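Local atomic coordinates of extracellular sialidase/neuraminidase, putative (Aspergillus fumigatus, PDB entry 2XZI), a protein that acts as a KDNase of the sialidase family, probably hydrolysing glycosidic bonds to terminal deaminated neuraminic acid (KDN). Residues A[41-46]-A[370-375]; A[185-190]-A[336-341]; A[292-297]-A[349-354]. All coordinates share one frame; numbering follows the deposited sequence.

From the N terminus, after strand 12-18, which joins the last blade, the chain reaches 41-46 on strand 37-45, the start of contact 1. It goes on to the loop 185-190, the first half of contact 2, and to 292-297, that of contact 3. The strand at 336-341 then closes contact 2, 349-354 closes contact 3, and 370-375 closes contact 1, a loop of more than 320 residues that encloses the other two. Contacts 2 and 3 cross. All three closing segments lie in one antiparallel sheet, the last blade of a six-bladed propeller. That blade is thereby tied to the first blade, to a central loop beside the ligand pocket, and to the preceding blade.

Contact 1 (A[41-46]-A[370-375]); sequences PAVVRT and IIWRRF
Val43 and Trp372 make the closer of two apolar contacts here, with Val43 CG2 3.9 Å from Trp372 CZ3 on the six-membered part of the indole. The methyl comes at the ring obliquely, and the two side chains cross at about a right angle. Trp372 reaches across because its CG stands anti to the backbone N (chi1 169°), which swings the ring back toward strand 37-45. The second contact pairs Pro41 with Ile370: the CB corner of the proline ring rests 4.2 Å from Ile370 CG2, a branch rather than the end of the side chain.

The backbones stay apart, 9.8 Å between the CA atoms of Val43 and Trp372, as expected of strands in different sheets. Strand 37-45 is an edge strand of the first blade of a sialidase propeller; strand 368-375 belongs to the last, which the N-terminal strand 12-18 completes. Between them stands Leu352 of that last blade, touched by Pro41, Val43 and Trp372 alike.

The indole of Trp372 has polar and aromatic partners of its own. Its NE1 donates to the carbonyl O of Gly82, fixing the ring's rotation, while Trp88 and Phe15 each meet it edge-to-face.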
loop_
_atom_site.group_PDB
_atom_site.type_symbol
_atom_site.label_atom_id
_atom_site.label_comp_id
_atom_site.label_asym_id
_atom_site.label_seq_id
_atom_site.Cartn_x
_atom_site.Cartn_y
_atom_site.Cartn_z
ATOM N N PRO A 41 2.830 3.968 -1.106
ATOM C CA PRO A 41 3.507 3.226 -0.032
ATOM C C PRO A 41 3.028 1.785 0.161
ATOM O O PRO A 41 1.868 1.450 -0.108
ATOM C CB PRO A 41 3.160 4.034 1.223
ATOM C CG PRO A 41 1.822 4.640 0.884
ATOM C CD PRO A 41 1.985 5.048 -0.560
ATOM N N ALA A 42 3.935 0.944 0.640
ATOM C CA ALA A 42 3.572 -0.387 1.112
ATOM C C ALA A 42 4.505 -0.709 2.258
ATOM O O ALA A 42 5.696 -0.424 2.159
ATOM C CB ALA A 42 3.757 -1.390 0.013
ATOM N N VAL A 43 4.009 -1.337 3.310
ATOM C CA VAL A 43 4.842 -1.669 4.476
ATOM C C VAL A 43 4.478 -3.034 5.044
ATOM O O VAL A 43 3.288 -3.396 5.122
ATOM C CB VAL A 43 4.772 -0.559 5.571
ATOM C CG1 VAL A 43 3.370 -0.476 6.213
ATOM C CG2 VAL A 43 5.871 -0.738 6.623
ATOM N N VAL A 44 5.518 -3.792 5.397
ATOM C CA VAL A 44 5.328 -5.058 6.090
ATOM C C VAL A 44 6.350 -5.243 7.190
ATOM O O VAL A 44 7.449 -4.737 7.119
ATOM C CB VAL A 44 5.388 -6.288 5.135
ATOM C CG1 VAL A 44 4.174 -6.297 4.176
ATOM C CG2 VAL A 44 6.723 -6.353 4.390
ATOM N N ARG A 45 5.957 -5.983 8.215
ATOM C CA ARG A 45 6.882 -6.456 9.227
ATOM C C ARG A 45 7.199 -7.909 8.895
ATOM O O ARG A 45 6.299 -8.706 8.622
ATOM C CB ARG A 45 6.225 -6.363 10.610
ATOM C CG ARG A 45 7.165 -6.787 11.732
ATOM C CD ARG A 45 6.419 -7.178 12.967
ATOM N NE ARG A 45 6.045 -8.586 12.917
ATOM C CZ ARG A 45 5.025 -9.116 13.587
ATOM N NH1 ARG A 45 4.253 -8.355 14.359
ATOM N NH2 ARG A 45 4.769 -10.411 13.471
ATOM N N THR A 46 8.481 -8.249 8.881
ATOM C CA THR A 46 8.884 -9.608 8.510
ATOM C C THR A 46 8.800 -10.501 9.730
ATOM O O THR A 46 8.516 -10.031 10.827
ATOM C CB THR A 46 10.306 -9.649 7.961
ATOM O OG1 THR A 46 11.223 -9.485 9.050
ATOM C CG2 THR A 46 10.547 -8.571 6.901
ATOM N N ILE A 370 6.413 10.791 1.815
ATOM C CA ILE A 370 5.718 9.757 2.579
ATOM C C ILE A 370 6.097 9.811 4.056
ATOM O O ILE A 370 7.271 9.808 4.405
ATOM C CB ILE A 370 5.926 8.341 1.966
ATOM C CG1 ILE A 370 5.415 8.314 0.525
ATOM C CG2 ILE A 370 5.227 7.294 2.816
ATOM C CD1 ILE A 370 5.759 7.025 -0.259
ATOM N N ILE A 371 5.070 9.870 4.899
ATOM C CA ILE A 371 5.213 9.951 6.347
ATOM C C ILE A 371 5.135 8.554 6.940
ATOM O O ILE A 371 4.331 7.735 6.479
ATOM C CB ILE A 371 4.081 10.827 6.964
ATOM C CG1 ILE A 371 4.075 12.258 6.412
ATOM C CG2 ILE A 371 4.105 10.799 8.508
ATOM C CD1 ILE A 371 5.408 12.839 6.123
ATOM N N TRP A 372 5.981 8.283 7.935
ATOM C CA TRP A 372 5.885 7.083 8.762
ATOM C C TRP A 372 5.301 7.413 10.127
ATOM O O TRP A 372 5.753 8.344 10.805
ATOM C CB TRP A 372 7.269 6.472 8.922
ATOM C CG TRP A 372 7.430 5.389 9.938
ATOM C CD1 TRP A 372 8.195 5.463 11.073
ATOM C CD2 TRP A 372 6.888 4.061 9.899
ATOM N NE1 TRP A 372 8.149 4.269 11.752
ATOM C CE2 TRP A 372 7.364 3.389 11.053
ATOM C CE3 TRP A 372 6.036 3.374 9.013
ATOM C CZ2 TRP A 372 7.032 2.063 11.337
ATOM C CZ3 TRP A 372 5.702 2.053 9.306
ATOM C CH2 TRP A 372 6.209 1.416 10.460
ATOM N N ARG A 373 4.311 6.638 10.540
ATOM C CA ARG A 373 3.659 6.848 11.821
ATOM C C ARG A 373 3.683 5.555 12.588
ATOM O O ARG A 373 3.522 4.464 11.995
ATOM C CB ARG A 373 2.208 7.223 11.630
ATOM C CG ARG A 373 1.980 8.558 10.989
ATOM C CD ARG A 373 0.488 8.883 10.901
ATOM N NE ARG A 373 0.306 10.301 10.614
ATOM C CZ ARG A 373 0.373 11.262 11.532
ATOM N NH1 ARG A 373 0.603 10.967 12.806
ATOM N NH2 ARG A 373 0.215 12.529 11.169
ATOM N N ARG A 374 3.872 5.676 13.903
ATOM C CA ARG A 374 3.598 4.596 14.840
ATOM C C ARG A 374 2.587 5.097 15.846
ATOM O O ARG A 374 2.721 6.216 16.354
ATOM C CB ARG A 374 4.870 4.158 15.553
ATOM C CG ARG A 374 5.835 3.429 14.653
ATOM C CD ARG A 374 7.299 3.470 15.128
ATOM N NE ARG A 374 7.438 3.380 16.579
ATOM C CZ ARG A 374 7.381 2.249 17.280
ATOM N NH1 ARG A 374 7.214 1.082 16.664
ATOM N NH2 ARG A 374 7.461 2.295 18.610
ATOM N N PHE A 375 1.592 4.277 16.164
ATOM C CA PHE A 375 0.657 4.612 17.230
ATOM C C PHE A 375 0.091 3.331 17.780
ATOM O O PHE A 375 0.070 2.315 17.089
ATOM C CB PHE A 375 -0.462 5.546 16.726
ATOM C CG PHE A 375 -1.083 5.126 15.417
ATOM C CD1 PHE A 375 -2.077 4.178 15.388
ATOM C CD2 PHE A 375 -0.687 5.710 14.218
ATOM C CE1 PHE A 375 -2.661 3.797 14.191
ATOM C CE2 PHE A 375 -1.272 5.335 13.018
ATOM C CZ PHE A 375 -2.270 4.374 13.016
#

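Contact 2 (A[185-190]-A[336-341]); sequences VGPGNG and GGYSSM. With KDM (deamino-alpha-neuraminic acid), chain C.
Gly188 faces Ser340 with their CA atoms 5.4 Å apart, the loop 185-190 reaching this point through a cis peptide bond before Pro187 and a positive phi at Gly188 (141°).

Pro187 offers CG to the edge of the Tyr338 ring, near its plane, 3.7 Å from Tyr338 CE2; the two side chains cross at about a right angle. Tyr338 CG lies anti to the carbonyl carbon (chi1 -73°), which carries the phenol past the proline to the bound deamino-alpha-neuraminic acid. There Tyr338 OH comes 3.0 Å from the sugar's ring oxygen O6, while carboxylate oxygen O1A of the sugar lies 3.5 Å from Tyr338 CE1, oblique to the ring. Glu229 hydrogen-bonds the same hydroxyl, consistent with the tyrosine-glutamate pair of sialidase active sites, and Arg39, Arg245 and Arg302 also bind the ligand.

Further along, Ser340 OG lies 3.8 Å from Gly188 O, too long for a bond, and a water links Ser340 to Asn189. It donates to Asn189 OD1 at 2.7 Å and is hydrogen-bonded to Ser340 OG at 2.8 Å, while Val43 N holds the same serine oxygen. The other end of the Asn189 amide donates through ND2 to Gly190 O (2.9 Å, N-H...O angle 165°); that oxygen lies close to the amide plane, while the donor sits above the carbonyl plane. Bonds at both ends thus set how the amide is turned.

Around this, backbone bonds join Gly188 and Gly190 to strand 101-109, strand 37-45 packs on Pro187 and Tyr338 through Ile40, and strand 334-343 is the inner edge of the last blade.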
loop_
_atom_site.group_PDB
_atom_site.type_symbol
_atom_site.label_atom_id
_atom_site.label_comp_id
_atom_site.label_asym_id
_atom_site.label_seq_id
_atom_site.Cartn_x
_atom_site.Cartn_y
_atom_site.Cartn_z
ATOM N N VAL A 185 -1.936 -4.217 -9.351
ATOM C CA VAL A 185 -1.925 -5.074 -8.154
ATOM C C VAL A 185 -1.898 -4.161 -6.929
ATOM O O VAL A 185 -1.255 -3.094 -6.954
ATOM C CB VAL A 185 -0.752 -6.092 -8.160
ATOM C CG1 VAL A 185 0.617 -5.385 -8.224
ATOM C CG2 VAL A 185 -0.864 -7.076 -6.990
ATOM N N GLY A 186 -2.637 -4.538 -5.886
ATOM C CA GLY A 186 -2.753 -3.679 -4.706
ATOM C C GLY A 186 -3.131 -2.254 -5.096
ATOM O O GLY A 186 -4.080 -2.048 -5.841
ATOM N N PRO A 187 -2.358 -1.248 -4.662
ATOM C CA PRO A 187 -1.111 -1.366 -3.918
ATOM C C PRO A 187 -1.343 -1.413 -2.415
ATOM O O PRO A 187 -2.381 -0.955 -1.931
ATOM C CB PRO A 187 -0.389 -0.081 -4.292
ATOM C CG PRO A 187 -1.504 0.943 -4.442
ATOM C CD PRO A 187 -2.638 0.141 -5.074
ATOM N N GLY A 188 -0.367 -1.942 -1.681
ATOM C CA GLY A 188 -0.460 -1.955 -0.231
ATOM C C GLY A 188 0.082 -3.237 0.348
ATOM O O GLY A 188 1.238 -3.296 0.741
ATOM N N ASN A 189 -0.745 -4.275 0.416
ATOM C CA ASN A 189 -0.268 -5.559 0.941
ATOM C C ASN A 189 -1.179 -6.710 0.611
ATOM O O ASN A 189 -2.376 -6.539 0.414
ATOM C CB ASN A 189 -0.061 -5.501 2.468
ATOM C CG ASN A 189 -1.373 -5.395 3.219
ATOM O OD1 ASN A 189 -1.952 -4.314 3.336
ATOM N ND2 ASN A 189 -1.872 -6.522 3.702
ATOM N N GLY A 190 -0.577 -7.890 0.578
ATOM C CA GLY A 190 -1.309 -9.158 0.637
ATOM C C GLY A 190 -1.308 -9.721 2.048
ATOM O O GLY A 190 -0.735 -9.128 2.979
ATOM N N GLY A 336 -2.072 13.299 3.392
ATOM C CA GLY A 336 -3.271 12.668 2.906
ATOM C C GLY A 336 -3.075 12.036 1.559
ATOM O O GLY A 336 -2.489 12.631 0.664
ATOM N N GLY A 337 -3.578 10.821 1.423
ATOM C CA GLY A 337 -3.541 10.093 0.162
ATOM C C GLY A 337 -3.492 8.605 0.450
ATOM O O GLY A 337 -4.136 8.117 1.401
ATOM N N TYR A 338 -2.705 7.891 -0.361
ATOM C CA TYR A 338 -2.532 6.433 -0.201
ATOM C C TYR A 338 -1.847 6.104 1.122
ATOM O O TYR A 338 -1.088 6.916 1.668
ATOM C CB TYR A 338 -1.667 5.858 -1.326
ATOM C CG TYR A 338 -2.302 5.749 -2.697
ATOM C CD1 TYR A 338 -3.143 6.746 -3.218
ATOM C CD2 TYR A 338 -2.003 4.649 -3.506
ATOM C CE1 TYR A 338 -3.689 6.616 -4.518
ATOM C CE2 TYR A 338 -2.545 4.514 -4.761
ATOM C CZ TYR A 338 -3.389 5.492 -5.263
ATOM O OH TYR A 338 -3.907 5.359 -6.540
ATOM N N SER A 339 -2.099 4.903 1.640
ATOM C CA SER A 339 -1.553 4.499 2.923
ATOM C C SER A 339 -1.310 3.000 2.973
ATOM O O SER A 339 -1.821 2.246 2.143
ATOM C CB SER A 339 -2.512 4.907 4.047
ATOM O OG SER A 339 -3.723 4.166 3.936
ATOM N N SER A 340 -0.526 2.578 3.968
ATOM C CA SER A 340 -0.242 1.166 4.211
ATOM C C SER A 340 -0.010 0.966 5.695
ATOM O O SER A 340 0.620 1.809 6.336
ATOM C CB SER A 340 0.985 0.716 3.414
ATOM O OG SER A 340 1.178 -0.687 3.499
ATOM N N MET A 341 -0.534 -0.131 6.240
ATOM C CA MET A 341 -0.330 -0.443 7.652
ATOM C C MET A 341 0.243 -1.829 7.898
ATOM O O MET A 341 -0.055 -2.788 7.174
ATOM C CB MET A 341 -1.656 -0.365 8.436
ATOM C CG MET A 341 -2.303 1.007 8.457
ATOM S SD MET A 341 -3.821 0.971 9.425
ATOM C CE MET A 341 -4.920 0.022 8.350
HETATM C C2 KDM C . -3.624 7.373 -9.048
HETATM C C1 KDM C . -4.251 8.256 -7.976
HETATM C C3 KDM C . -2.225 6.901 -8.611
HETATM C C4 KDM C . -1.807 5.541 -9.243
HETATM C C5 KDM C . -2.657 5.102 -10.442
HETATM C C6 KDM C . -4.148 5.073 -10.024
HETATM C C7 KDM C . -5.106 4.877 -11.209
HETATM C C8 KDM C . -6.548 4.673 -10.710
HETATM C C9 KDM C . -7.511 4.528 -11.875
HETATM O O5 KDM C . -2.213 3.820 -10.955
HETATM O O1A KDM C . -3.495 8.833 -7.160
HETATM O O1B KDM C . -5.501 8.345 -8.015
HETATM O O4 KDM C . -0.447 5.655 -9.663
HETATM O O6 KDM C . -4.565 6.287 -9.314
HETATM O O7 KDM C . -5.047 6.032 -12.050
HETATM O O8 KDM C . -6.646 3.482 -9.916
HETATM O O9 KDM C . -7.180 3.310 -12.561
HETATM O O2 KDM C . -3.525 8.217 -10.202
HETATM O O HOH W 1 -1.286 -1.771 2.812
#

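Contact 3 (A[292-297]-A[349-354]); sequences IFLNSA and IGALVE
Ile292 and Ile349 reach toward each other tip to tip, bridging two strands of facing sheets, with the CA atoms of Ile292 and Ile349 9.1 Å apart. The meeting is lopsided. Ile349 sends in a single methyl, CD1, at the end of an extended side chain (chi2 163°), and Ile292 receives it with a bent one. Because Ile292 CD1 is folded round (chi2 -60°), its CG1, CG2 and CD1 all lie about equally close to that methyl, from 3.9 Å for Ile292 CG1 to Ile349 CD1 up to 4.0 Å for Ile292 CD1 to the same atom. One tip therefore seats against three carbons instead of a lone partner.

Two residues further along both strands the division of labour reverses. Ala351 has just its CB to give, and Leu294 covers the distance from the other strand, its CD2 branch coming to 4.1 Å from Ala351 CB. Here the CA atoms of Leu294 and Ala351 are 8.9 Å apart, so the strands keep almost the same spacing through a long side chain facing a short one. All four residues are buried, and every touching atom is carbon.

Neighbouring side chains flank this apolar layer. Tyr283 touches both isoleucines, and Met341 lies against Ile292 and Leu294. Leu352 points away from strand 290-294. Just beyond, Glu354 leaves the layer to make a salt bridge with Arg39 and to accept hydrogen bonds from Ile40 N and Tyr338 N, so the end of this strand holds three residues of the ligand pocket. Face-to-face packing of this kind, second strand against second strand of successive four-stranded antiparallel sheets, is the blade-to-blade contact of a sialidase beta-propeller.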
loop_
_atom_site.group_PDB
_atom_site.type_symbol
_atom_site.label_atom_id
_atom_site.label_comp_id
_atom_site.label_asym_id
_atom_site.label_seq_id
_atom_site.Cartn_x
_atom_site.Cartn_y
_atom_site.Cartn_z
ATOM N N ILE A 292 -8.353 -3.179 11.605
ATOM C CA ILE A 292 -8.005 -1.766 11.469
ATOM C C ILE A 292 -8.197 -1.329 10.008
ATOM O O ILE A 292 -7.882 -2.072 9.075
ATOM C CB ILE A 292 -6.516 -1.501 11.880
ATOM C CG1 ILE A 292 -6.070 -2.303 13.124
ATOM C CG2 ILE A 292 -6.275 0.008 12.017
ATOM C CD1 ILE A 292 -6.864 -2.024 14.427
ATOM N N PHE A 293 -8.732 -0.122 9.817
ATOM C CA PHE A 293 -8.910 0.452 8.481
ATOM C C PHE A 293 -8.380 1.883 8.448
ATOM O O PHE A 293 -8.511 2.619 9.432
ATOM C CB PHE A 293 -10.382 0.423 8.062
ATOM C CG PHE A 293 -10.609 0.935 6.673
ATOM C CD1 PHE A 293 -10.235 0.177 5.565
ATOM C CD2 PHE A 293 -11.169 2.196 6.463
ATOM C CE1 PHE A 293 -10.421 0.645 4.273
ATOM C CE2 PHE A 293 -11.360 2.679 5.161
ATOM C CZ PHE A 293 -10.982 1.896 4.059
ATOM N N LEU A 294 -7.782 2.273 7.320
ATOM C CA LEU A 294 -7.244 3.618 7.139
ATOM C C LEU A 294 -7.526 4.112 5.731
ATOM O O LEU A 294 -7.236 3.427 4.748
ATOM C CB LEU A 294 -5.730 3.589 7.357
ATOM C CG LEU A 294 -4.932 4.879 7.165
ATOM C CD1 LEU A 294 -5.406 6.052 8.010
ATOM C CD2 LEU A 294 -3.470 4.551 7.489
ATOM N N ASN A 295 -8.101 5.310 5.636
ATOM C CA ASN A 295 -8.304 5.977 4.346
ATOM C C ASN A 295 -8.565 7.449 4.618
ATOM O O ASN A 295 -8.492 7.899 5.772
ATOM C CB ASN A 295 -9.447 5.327 3.517
ATOM C CG ASN A 295 -10.840 5.899 3.836
ATOM O OD1 ASN A 295 -11.167 6.174 4.993
ATOM N ND2 ASN A 295 -11.657 6.070 2.791
ATOM N N SER A 296 -8.814 8.210 3.553
ATOM C CA SER A 296 -9.288 9.568 3.771
ATOM C C SER A 296 -10.805 9.535 3.905
ATOM O O SER A 296 -11.518 9.235 2.943
ATOM C CB SER A 296 -8.887 10.491 2.634
ATOM O OG SER A 296 -9.285 11.817 2.974
ATOM N N ALA A 297 -11.285 9.855 5.102
ATOM C CA ALA A 297 -12.703 9.742 5.469
ATOM C C ALA A 297 -13.502 10.947 4.981
ATOM O O ALA A 297 -14.030 11.749 5.773
ATOM C CB ALA A 297 -12.826 9.590 6.968
ATOM N N ILE A 349 0.755 -0.028 15.725
ATOM C CA ILE A 349 0.441 0.014 14.311
ATOM C C ILE A 349 1.467 0.950 13.633
ATOM O O ILE A 349 1.749 2.060 14.100
ATOM C CB ILE A 349 -1.016 0.486 14.079
ATOM C CG1 ILE A 349 -2.019 -0.543 14.657
ATOM C CG2 ILE A 349 -1.305 0.692 12.596
ATOM C CD1 ILE A 349 -3.413 -0.012 14.837
ATOM N N GLY A 350 2.070 0.473 12.560
ATOM C CA GLY A 350 2.964 1.287 11.766
ATOM C C GLY A 350 2.280 1.587 10.461
ATOM O O GLY A 350 1.809 0.680 9.789
ATOM N N ALA A 351 2.204 2.865 10.115
ATOM C CA ALA A 351 1.506 3.304 8.921
ATOM C C ALA A 351 2.380 4.216 8.074
ATOM O O ALA A 351 3.035 5.118 8.597
ATOM C CB ALA A 351 0.206 4.005 9.294
ATOM N N LEU A 352 2.368 3.977 6.768
ATOM C CA LEU A 352 2.912 4.914 5.793
ATOM C C LEU A 352 1.760 5.686 5.205
ATOM O O LEU A 352 0.733 5.099 4.878
ATOM C CB LEU A 352 3.654 4.170 4.679
ATOM C CG LEU A 352 4.951 3.482 5.049
ATOM C CD1 LEU A 352 5.466 2.689 3.872
ATOM C CD2 LEU A 352 6.034 4.482 5.543
ATOM N N VAL A 353 1.938 7.000 5.061
ATOM C CA VAL A 353 0.879 7.878 4.554
ATOM C C VAL A 353 1.492 8.917 3.614
ATOM O O VAL A 353 2.474 9.591 3.969
ATOM C CB VAL A 353 0.114 8.618 5.702
ATOM C CG1 VAL A 353 -1.143 9.305 5.153
ATOM C CG2 VAL A 353 -0.259 7.664 6.846
ATOM N N GLU A 354 0.916 9.036 2.421
ATOM C CA GLU A 354 1.303 10.076 1.481
ATOM C C GLU A 354 1.052 11.482 2.008
ATOM O O GLU A 354 0.131 11.713 2.802
ATOM C CB GLU A 354 0.531 9.920 0.170
ATOM C CG GLU A 354 0.894 8.679 -0.607
ATOM C CD GLU A 354 0.244 8.669 -2.004
ATOM O OE1 GLU A 354 -0.875 9.201 -2.155
ATOM O OE2 GLU A 354 0.841 8.117 -2.946
#